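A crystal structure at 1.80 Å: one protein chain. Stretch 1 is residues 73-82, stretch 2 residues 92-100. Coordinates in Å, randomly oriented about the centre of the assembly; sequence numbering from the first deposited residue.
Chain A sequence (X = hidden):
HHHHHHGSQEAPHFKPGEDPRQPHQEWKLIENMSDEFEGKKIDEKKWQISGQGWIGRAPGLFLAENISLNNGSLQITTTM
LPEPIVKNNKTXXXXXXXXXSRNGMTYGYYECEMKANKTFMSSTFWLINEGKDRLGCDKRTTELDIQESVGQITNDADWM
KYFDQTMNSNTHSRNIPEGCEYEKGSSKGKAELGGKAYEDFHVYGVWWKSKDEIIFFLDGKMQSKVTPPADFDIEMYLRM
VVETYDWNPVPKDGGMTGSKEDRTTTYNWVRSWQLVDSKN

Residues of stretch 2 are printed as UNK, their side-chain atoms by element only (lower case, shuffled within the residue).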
# COMPACT_ATOMS: atom_id res chain seq x y z
N SER A 73 -10.38 -3.49 13.08
CA SER A 73 -9.67 -3.64 11.80
C SER A 73 -10.32 -2.74 10.74
O SER A 73 -11.56 -2.40 10.81
CB SER A 73 -9.68 -5.11 11.35
OG SER A 73 -11.00 -5.45 10.88
N LEU A 74 -9.51 -2.36 9.76
CA LEU A 74 -10.00 -1.67 8.57
C LEU A 74 -10.35 -2.71 7.51
O LEU A 74 -9.55 -3.66 7.32
CB LEU A 74 -8.87 -0.80 8.03
CG LEU A 74 -9.08 -0.22 6.65
CD1 LEU A 74 -10.22 0.78 6.54
CD2 LEU A 74 -7.72 0.50 6.22
N GLN A 75 -11.49 -2.56 6.81
CA GLN A 75 -11.95 -3.54 5.83
C GLN A 75 -12.14 -2.75 4.56
O GLN A 75 -12.83 -1.70 4.56
CB GLN A 75 -13.28 -4.19 6.26
CG GLN A 75 -13.09 -4.92 7.63
CD GLN A 75 -14.34 -5.58 8.06
OE1 GLN A 75 -15.44 -4.98 7.97
NE2 GLN A 75 -14.24 -6.83 8.41
N ILE A 76 -11.46 -3.19 3.47
CA ILE A 76 -11.69 -2.59 2.14
C ILE A 76 -12.25 -3.72 1.29
O ILE A 76 -11.58 -4.73 1.02
CB ILE A 76 -10.38 -2.00 1.50
CG1 ILE A 76 -9.68 -1.05 2.50
CG2 ILE A 76 -10.77 -1.28 0.15
CD1 ILE A 76 -8.42 -0.34 1.82
N THR A 77 -13.51 -3.56 0.88
CA THR A 77 -14.22 -4.70 0.30
C THR A 77 -14.42 -4.46 -1.21
O THR A 77 -14.90 -3.39 -1.60
CB THR A 77 -15.61 -4.82 1.00
OG1 THR A 77 -15.42 -5.17 2.39
CG2 THR A 77 -16.43 -5.95 0.33
N THR A 78 -14.15 -5.45 -2.03
CA THR A 78 -14.41 -5.36 -3.46
C THR A 78 -15.86 -5.69 -3.79
O THR A 78 -16.44 -6.63 -3.19
CB THR A 78 -13.58 -6.32 -4.25
OG1 THR A 78 -13.84 -7.66 -3.85
CG2 THR A 78 -12.02 -6.04 -4.16
N THR A 79 -16.40 -4.98 -4.77
CA THR A 79 -17.83 -5.19 -5.17
C THR A 79 -18.00 -5.14 -6.67
O THR A 79 -17.08 -4.70 -7.44
CB THR A 79 -18.78 -4.14 -4.53
OG1 THR A 79 -18.40 -2.82 -4.94
CG2 THR A 79 -18.76 -4.19 -3.00
N MET A 80 -19.13 -5.67 -7.12
CA MET A 80 -19.57 -5.42 -8.49
C MET A 80 -20.42 -4.13 -8.38
O MET A 80 -21.25 -4.00 -7.49
CB MET A 80 -20.39 -6.60 -9.03
CG MET A 80 -20.77 -6.36 -10.51
SD MET A 80 -19.36 -6.57 -11.62
CE MET A 80 -19.09 -8.36 -11.55
N LEU A 81 -20.19 -3.13 -9.22
CA LEU A 81 -21.08 -1.96 -9.15
C LEU A 81 -22.46 -2.45 -9.72
O LEU A 81 -22.53 -3.27 -10.61
CB LEU A 81 -20.56 -0.85 -10.06
CG LEU A 81 -19.10 -0.35 -9.76
CD1 LEU A 81 -18.73 0.76 -10.81
CD2 LEU A 81 -18.98 0.15 -8.30
N PRO A 82 -23.53 -1.88 -9.22
CA PRO A 82 -24.85 -2.38 -9.61
C PRO A 82 -25.18 -1.95 -11.04
O PRO A 82 -25.92 -2.66 -11.76
CB PRO A 82 -25.79 -1.75 -8.56
CG PRO A 82 -25.03 -0.49 -8.06
CD PRO A 82 -23.57 -1.00 -8.04
N UNK A 92 -16.31 2.04 -15.69
CA UNK A 92 -16.04 1.32 -14.43
C UNK A 92 -17.17 0.32 -14.16
O UNK A 92 -18.38 0.68 -14.28
c UNK A 92 -12.37 4.80 -13.57
c UNK A 92 -14.70 3.20 -13.40
c UNK A 92 -14.68 4.34 -14.20
o UNK A 92 -11.21 5.62 -13.70
c UNK A 92 -15.96 2.34 -13.32
c UNK A 92 -13.56 2.92 -12.60
c UNK A 92 -12.40 3.72 -12.70
c UNK A 92 -13.48 5.10 -14.33
N UNK A 93 -16.80 -0.91 -13.79
CA UNK A 93 -17.79 -1.94 -13.54
C UNK A 93 -17.65 -2.50 -12.16
O UNK A 93 -18.55 -3.21 -11.70
c UNK A 93 -17.96 -2.64 -15.95
c UNK A 93 -17.62 -3.08 -14.51
o UNK A 93 -16.22 -3.50 -14.51
N UNK A 94 -16.52 -2.22 -11.50
CA UNK A 94 -16.25 -2.83 -10.16
C UNK A 94 -15.95 -1.74 -9.14
O UNK A 94 -15.45 -0.62 -9.50
n UNK A 94 -15.66 -7.08 -11.71
c UNK A 94 -15.03 -3.77 -10.24
c UNK A 94 -15.67 -6.30 -12.79
n UNK A 94 -15.50 -5.05 -12.38
c UNK A 94 -15.28 -5.03 -11.01
c UNK A 94 -15.39 -6.32 -10.60
N UNK A 95 -16.22 -2.05 -7.86
CA UNK A 95 -15.86 -1.11 -6.77
C UNK A 95 -14.66 -1.60 -6.01
O UNK A 95 -14.63 -2.76 -5.61
N UNK A 96 -13.66 -0.72 -5.80
CA UNK A 96 -12.54 -1.02 -4.84
C UNK A 96 -12.59 0.05 -3.80
O UNK A 96 -13.68 0.54 -3.43
N UNK A 97 -11.42 0.41 -3.23
CA UNK A 97 -11.45 1.42 -2.19
C UNK A 97 -10.06 2.00 -2.03
O UNK A 97 -9.03 1.38 -2.43
N UNK A 98 -10.05 3.19 -1.44
CA UNK A 98 -8.80 3.99 -1.34
C UNK A 98 -8.81 4.57 0.03
O UNK A 98 -9.87 5.11 0.50
c UNK A 98 -5.71 7.28 -3.00
c UNK A 98 -6.90 8.19 -1.10
c UNK A 98 -8.80 5.06 -2.42
c UNK A 98 -6.66 6.25 -3.11
c UNK A 98 -7.75 6.19 -2.27
c UNK A 98 -5.86 8.23 -2.03
c UNK A 98 -7.85 7.16 -1.22
o UNK A 98 -4.94 9.21 -2.00
N UNK A 99 -7.68 4.42 0.73
CA UNK A 99 -7.55 5.09 2.02
C UNK A 99 -6.15 5.74 2.00
O UNK A 99 -5.17 5.00 1.87
c UNK A 99 -7.55 4.86 4.58
c UNK A 99 -8.90 3.19 3.15
c UNK A 99 -7.62 4.07 3.20
N UNK A 100 -6.07 7.07 2.09
CA UNK A 100 -4.80 7.77 2.10
C UNK A 100 -4.62 8.62 3.36
O UNK A 100 -5.60 9.23 3.88
O HOH W 1 -20.99 -3.28 -12.94

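Position 92 carries one carbon leading to a six-carbon ring that bears an oxygen. Its CB lies 4.1 Å from Leu81 CD1, while the ring end leads away from stretch 1. This is Tyr92, and it offers the leucine its base rather than its ring.

Position 93 has three side-chain atoms, a carbon holding one oxygen and one carbon. The CA-to-CB bond points away from stretch 1, and the closest contact is the backbone's: Leu81 N donates to the O of position 93 at 3.0 Å. Water 1 donates to that same O at 2.7 Å and to Leu81 O at 2.8 Å, linking the two strands a second time. The branched hydroxyl side chain is Thr93.

At position 94 one carbon leads to a five-membered ring of three carbons and two nitrogens. Met80 folds over one face of the ring, with Met80 SD 3.9 Å from the centroid of the position 94 ring and 17° off its normal. The ring identifies His94. Thr93 OG1 and His94 ND1 are hydrogen-bonded at 2.7 Å.

Position 95 has no side-chain atoms. Its backbone pairs with Thr79 in both directions: Thr79 N donates to the O of position 95 at 3.0 Å, and the N of position 95 to Thr79 O at 2.8 Å. A CB here would fall 2.5 Å from Thr79 OG1, a clash. This is Gly95.

Position 96 is also bare, hence Gly96; a CB would point away, 5.2 Å from Thr78 CG2, so this contact does not forbid one.

Position 97 is again without side-chain atoms. Ile76 CG2 sits 3.6 Å from the CA of position 97, and a CB would come within 2.6 Å of that methyl. It is Gly97.

Position 98 shows a carbon and a six-carbon ring with an oxygen, its CA-to-CB bond pointing away and the side chain touching nothing on stretch 1: Tyr98.

Position 99 has three carbons, one bearing the other two, and points toward stretch 1. It is Val99, whose CG2 meets Ile76 CD1 at 3.8 Å and Leu74 CD2 at 4.2 Å.

Position 100 has no side chain and no contact with stretch 1; it is Gly100, where a CB would lie 2.9 Å from Tyr98 OH.

The contact works in two modes. Around Thr79 to Leu81 the strands pair antiparallel through three backbone hydrogen bonds, with Met80 and His94 on one sheet face. Toward Leu74 the axes stand farther apart, and apolar side chains replace backbone pairing, Ile76 packing against bare glycine and Val99.

Stretch 2 92-100: YTHGGGYVG
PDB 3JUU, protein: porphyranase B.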